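Side-chain contacts in DUF3863 domain-containing protein (Parabacteroides distasonis, PDB 3LM3), which is of unknown function but is probably a glycoside hydrolase or polysaccharide deacetylase: residues S153-N156 and L157-L160; D399-P402 and E403-A406. All coordinates share one frame; numbering follows the deposited sequence. Where two conformers were deposited one is given.

Contact 1: S153-N156 and L157-L160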
loop_
_atom_site.group_PDB
_atom_site.type_symbol
_atom_site.label_atom_id
_atom_site.label_comp_id
_atom_site.label_asym_id
_atom_site.label_seq_id
_atom_site.Cartn_x
_atom_site.Cartn_y
_atom_site.Cartn_z
ATOM N N SER A 153 -4.592 1.056 -13.495
ATOM C CA SER A 153 -5.987 1.365 -13.785
ATOM C C SER A 153 -6.880 0.143 -13.561
ATOM O O SER A 153 -6.435 -1.025 -13.508
ATOM C CB SER A 153 -6.140 1.812 -15.240
ATOM O OG SER A 153 -5.796 0.759 -16.132
ATOM N N ALA A 154 -8.174 0.385 -13.506
ATOM C CA ALA A 154 -9.143 -0.701 -13.424
ATOM C C ALA A 154 -8.941 -1.693 -14.566
ATOM O O ALA A 154 -9.034 -2.922 -14.376
ATOM C CB ALA A 154 -10.576 -0.148 -13.422
ATOM N N ASP A 155 -8.673 -1.180 -15.758
ATOM C CA ASP A 155 -8.489 -2.075 -16.887
ATOM C C ASP A 155 -7.276 -2.991 -16.720
ATOM O O ASP A 155 -7.274 -4.157 -17.151
ATOM C CB ASP A 155 -8.357 -1.292 -18.191
ATOM C CG ASP A 155 -8.249 -2.191 -19.375
ATOM O OD1 ASP A 155 -9.276 -2.788 -19.721
ATOM O OD2 ASP A 155 -7.144 -2.331 -19.929
ATOM N N ASN A 156 -6.223 -2.484 -16.081
ATOM C CA ASN A 156 -5.043 -3.296 -15.830
ATOM C C ASN A 156 -5.385 -4.458 -14.868
ATOM O O ASN A 156 -4.875 -5.569 -14.984
ATOM C CB ASN A 156 -3.911 -2.478 -15.210
ATOM C CG ASN A 156 -3.419 -1.314 -16.042
ATOM O OD1 ASN A 156 -2.941 -0.329 -15.457
ATOM N ND2 ASN A 156 -3.457 -1.413 -17.364
ATOM N N LEU A 157 -6.220 -4.165 -13.878
ATOM C CA LEU A 157 -6.623 -5.187 -12.906
ATOM C C LEU A 157 -7.535 -6.242 -13.522
ATOM O O LEU A 157 -7.388 -7.443 -13.269
ATOM C CB LEU A 157 -7.251 -4.490 -11.702
ATOM C CG LEU A 157 -6.357 -3.431 -11.062
ATOM C CD1 LEU A 157 -7.070 -2.716 -9.922
ATOM C CD2 LEU A 157 -5.076 -4.068 -10.577
ATOM N N ARG A 158 -8.486 -5.800 -14.342
ATOM C CA ARG A 158 -9.322 -6.664 -15.178
ATOM C C ARG A 158 -8.458 -7.603 -16.008
ATOM O O ARG A 158 -8.681 -8.809 -16.095
ATOM C CB ARG A 158 -10.127 -5.743 -16.109
ATOM C CG ARG A 158 -11.013 -6.391 -17.128
ATOM C CD ARG A 158 -10.279 -6.827 -18.390
ATOM N NE ARG A 158 -9.487 -5.826 -19.156
ATOM C CZ ARG A 158 -8.795 -6.188 -20.237
ATOM N NH1 ARG A 158 -8.775 -7.483 -20.576
ATOM N NH2 ARG A 158 -8.103 -5.302 -20.965
ATOM N N TYR A 159 -7.475 -7.014 -16.675
ATOM C CA TYR A 159 -6.589 -7.780 -17.530
ATOM C C TYR A 159 -5.817 -8.852 -16.742
ATOM O O TYR A 159 -5.687 -9.998 -17.170
ATOM C CB TYR A 159 -5.620 -6.820 -18.241
ATOM C CG TYR A 159 -4.602 -7.467 -19.136
ATOM C CD1 TYR A 159 -3.355 -7.856 -18.645
ATOM C CD2 TYR A 159 -4.887 -7.667 -20.480
ATOM C CE1 TYR A 159 -2.417 -8.446 -19.479
ATOM C CE2 TYR A 159 -3.961 -8.231 -21.317
ATOM C CZ TYR A 159 -2.731 -8.632 -20.821
ATOM O OH TYR A 159 -1.801 -9.186 -21.709
ATOM N N LEU A 160 -5.274 -8.470 -15.598
ATOM C CA LEU A 160 -4.551 -9.438 -14.763
ATOM C C LEU A 160 -5.445 -10.595 -14.401
ATOM O O LEU A 160 -5.052 -11.753 -14.566
ATOM C CB LEU A 160 -4.028 -8.802 -13.475
ATOM C CG LEU A 160 -2.826 -7.911 -13.676
ATOM C CD1 LEU A 160 -2.413 -7.227 -12.350
ATOM C CD2 LEU A 160 -1.654 -8.655 -14.313
#
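With CG opposite the backbone N in both residues (chi1 -177° in Asp155), Asp155 and Arg158 send their side chains out next to each other, one turn along the helix. Arg158 then bends at chi2 and chi3, which folds its guanidinium back beside the carboxylate instead of letting it run straight out. In the conformer described here, one of two for each residue, the grip is side-on and converges on a single oxygen. Arg158 NH2 lies 3.0 Å from Asp155 OD1. Arg158 NE lies 3.1 Å from the same Asp155 OD1. Both nitrogens come from one face of the carboxylate, whose plane is turned 50° from that of the guanidinium, so this is not the flat, two-oxygen pairing of a textbook salt bridge. A weak bond from NH2 to Asp155 OD2 adds a little, and OD2 also accepts from Asn124 on helix 120-138. The CB of Tyr159 sits over the centre of one guanidinium face, while the Tyr159 hydroxyl reaches Ser128 on that same helix.

At the start of the helix, Ser153 is the N-cap. Its OG accepts from Asn156 N at 3.3 Å, and Asn156 OD1 accepts from Ser153 N, 2.9 Å away and above the plane of the amide, completing a capping box. Asn suits this place because its amide has two ends: ND2 bonds Asn124. Successive i to i+4 backbone bonds begin with Leu157 N to Ser153 O, and Leu157 and Leu160 turn apolar branches onto strand 168-172 of the beta-alpha-beta unit. The capping box thus answers Asn156 N and ties down Ser153 N, Glu396 takes Ala154 N, and the Asp155 carboxylate is probably favoured by the nearby helix N-terminus.

Contact 2: D399-P402 and E403-A406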
loop_
_atom_site.group_PDB
_atom_site.type_symbol
_atom_site.label_atom_id
_atom_site.label_comp_id
_atom_site.label_asym_id
_atom_site.label_seq_id
_atom_site.Cartn_x
_atom_site.Cartn_y
_atom_site.Cartn_z
ATOM N N ASP A 399 -6.718 7.622 -21.501
ATOM C CA ASP A 399 -5.360 7.075 -21.679
ATOM C C ASP A 399 -4.306 8.188 -21.805
ATOM O O ASP A 399 -4.384 9.036 -22.700
ATOM C CB ASP A 399 -5.269 6.242 -22.953
ATOM C CG ASP A 399 -5.422 4.764 -22.736
ATOM O OD1 ASP A 399 -5.339 4.271 -21.601
ATOM O OD2 ASP A 399 -5.592 4.071 -23.765
ATOM N N PRO A 400 -3.316 8.185 -20.926
ATOM C CA PRO A 400 -2.201 9.075 -21.047
ATOM C C PRO A 400 -1.107 8.487 -21.943
ATOM O O PRO A 400 -1.267 7.421 -22.534
ATOM C CB PRO A 400 -1.689 9.154 -19.636
ATOM C CG PRO A 400 -1.923 7.785 -19.109
ATOM C CD PRO A 400 -3.186 7.325 -19.727
ATOM N N SER A 401 -0.018 9.242 -22.067
ATOM C CA SER A 401 1.194 8.773 -22.733
ATOM C C SER A 401 2.360 9.515 -22.063
ATOM O O SER A 401 2.147 10.412 -21.262
ATOM C CB SER A 401 1.107 9.021 -24.241
ATOM O OG SER A 401 1.263 10.390 -24.525
ATOM N N PRO A 402 3.607 9.119 -22.358
ATOM C CA PRO A 402 4.685 9.692 -21.539
ATOM C C PRO A 402 4.856 11.217 -21.643
ATOM O O PRO A 402 5.292 11.837 -20.680
ATOM C CB PRO A 402 5.932 8.916 -22.016
ATOM C CG PRO A 402 5.371 7.590 -22.464
ATOM C CD PRO A 402 4.046 7.937 -23.113
ATOM N N GLU A 403 4.465 11.785 -22.771
ATOM C CA GLU A 403 4.546 13.231 -22.968
ATOM C C GLU A 403 3.273 13.978 -22.551
ATOM O O GLU A 403 3.234 15.213 -22.623
ATOM C CB GLU A 403 4.903 13.542 -24.419
ATOM C CG GLU A 403 3.751 13.530 -25.397
ATOM C CD GLU A 403 3.271 12.144 -25.788
ATOM O OE1 GLU A 403 3.780 11.130 -25.235
ATOM O OE2 GLU A 403 2.366 12.071 -26.658
ATOM N N LYS A 404 2.224 13.251 -22.162
ATOM C CA LYS A 404 1.001 13.867 -21.596
ATOM C C LYS A 404 0.470 12.982 -20.459
ATOM O O LYS A 404 -0.516 12.247 -20.593
ATOM C CB LYS A 404 -0.063 14.136 -22.644
ATOM C CG LYS A 404 -0.343 13.049 -23.599
ATOM C CD LYS A 404 -0.673 13.639 -24.965
ATOM C CE LYS A 404 -1.370 12.678 -25.913
ATOM N NZ LYS A 404 -1.219 11.248 -25.590
ATOM N N PRO A 405 1.172 13.033 -19.349
ATOM C CA PRO A 405 0.739 12.225 -18.233
ATOM C C PRO A 405 -0.579 12.685 -17.623
ATOM O O PRO A 405 -1.010 13.845 -17.784
ATOM C CB PRO A 405 1.869 12.377 -17.213
ATOM C CG PRO A 405 2.652 13.526 -17.639
ATOM C CD PRO A 405 2.383 13.812 -19.052
ATOM N N ALA A 406 -1.216 11.740 -16.939
ATOM C CA ALA A 406 -2.381 12.019 -16.098
ATOM C C ALA A 406 -1.971 11.666 -14.663
ATOM O O ALA A 406 -1.895 10.496 -14.285
ATOM C CB ALA A 406 -3.580 11.202 -16.553
HETATM O O HOH W 1 -3.516 11.426 -23.545
#
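Glu403 and Lys404 curl their side chains back over Ser401 from the second half of a type I turn running from Ser401 to Lys404, and the Ser401 hydroxyl lies where the two charged ends converge. It donates to Glu403 OE1, with Ser401 OG to OE1 2.7 Å, meeting that oxygen from above the carboxylate plane, 55° out of it. Ser401 OG also accepts from Lys404 NZ, 2.8 Å away. A bend at chi2 (-76°) turns the Glu403 carboxylate back over the turn, whereas Lys404 bends at chi2 and chi4 to bring its ammonium round. The direct charge pair, Lys404 NZ to Glu403 OE2, is long at 3.8 Å, and NZ also gives a bond to a water held by Asp399 O.

Along the backbone, Lys404 N bonds Ser401 O at 3.0 Å, and a weak return bond from Ser401 N to Lys404 O makes a single antiparallel bridge. Pro402 suits the second position of the turn, where its ring fixes phi near the value required. Behind the bridge, Pro400 CB packs on Ala406 CB at 4.2 Å. Serine thus bridges a carboxylate and an ammonium group, donating to one and accepting from the other, so this surface turn is tied by polar side chains as well as by its backbone.

In the fold
Contact 1 is largely buried and lies within helix 154-163 of a beta-alpha-beta unit, in the DUF3863 range; contact 2 is a surface turn in the long loop after strand 383-389, in the DUF3864 range. Their centres are about 18 Å apart and they do not touch, yet both look to the same neighbourhood: Ser153 packs on Arg120, which forms a salt bridge with Asp399, and on Trp409, whose NE1 bonds Ala406 O. The chemistry follows the setting. In contact 1 regular helical bonds carry the backbone, with side chains finishing its end and apolar branches facing the sheet; in contact 2 prolines shape the chain and a hydroxyl joins charged groups.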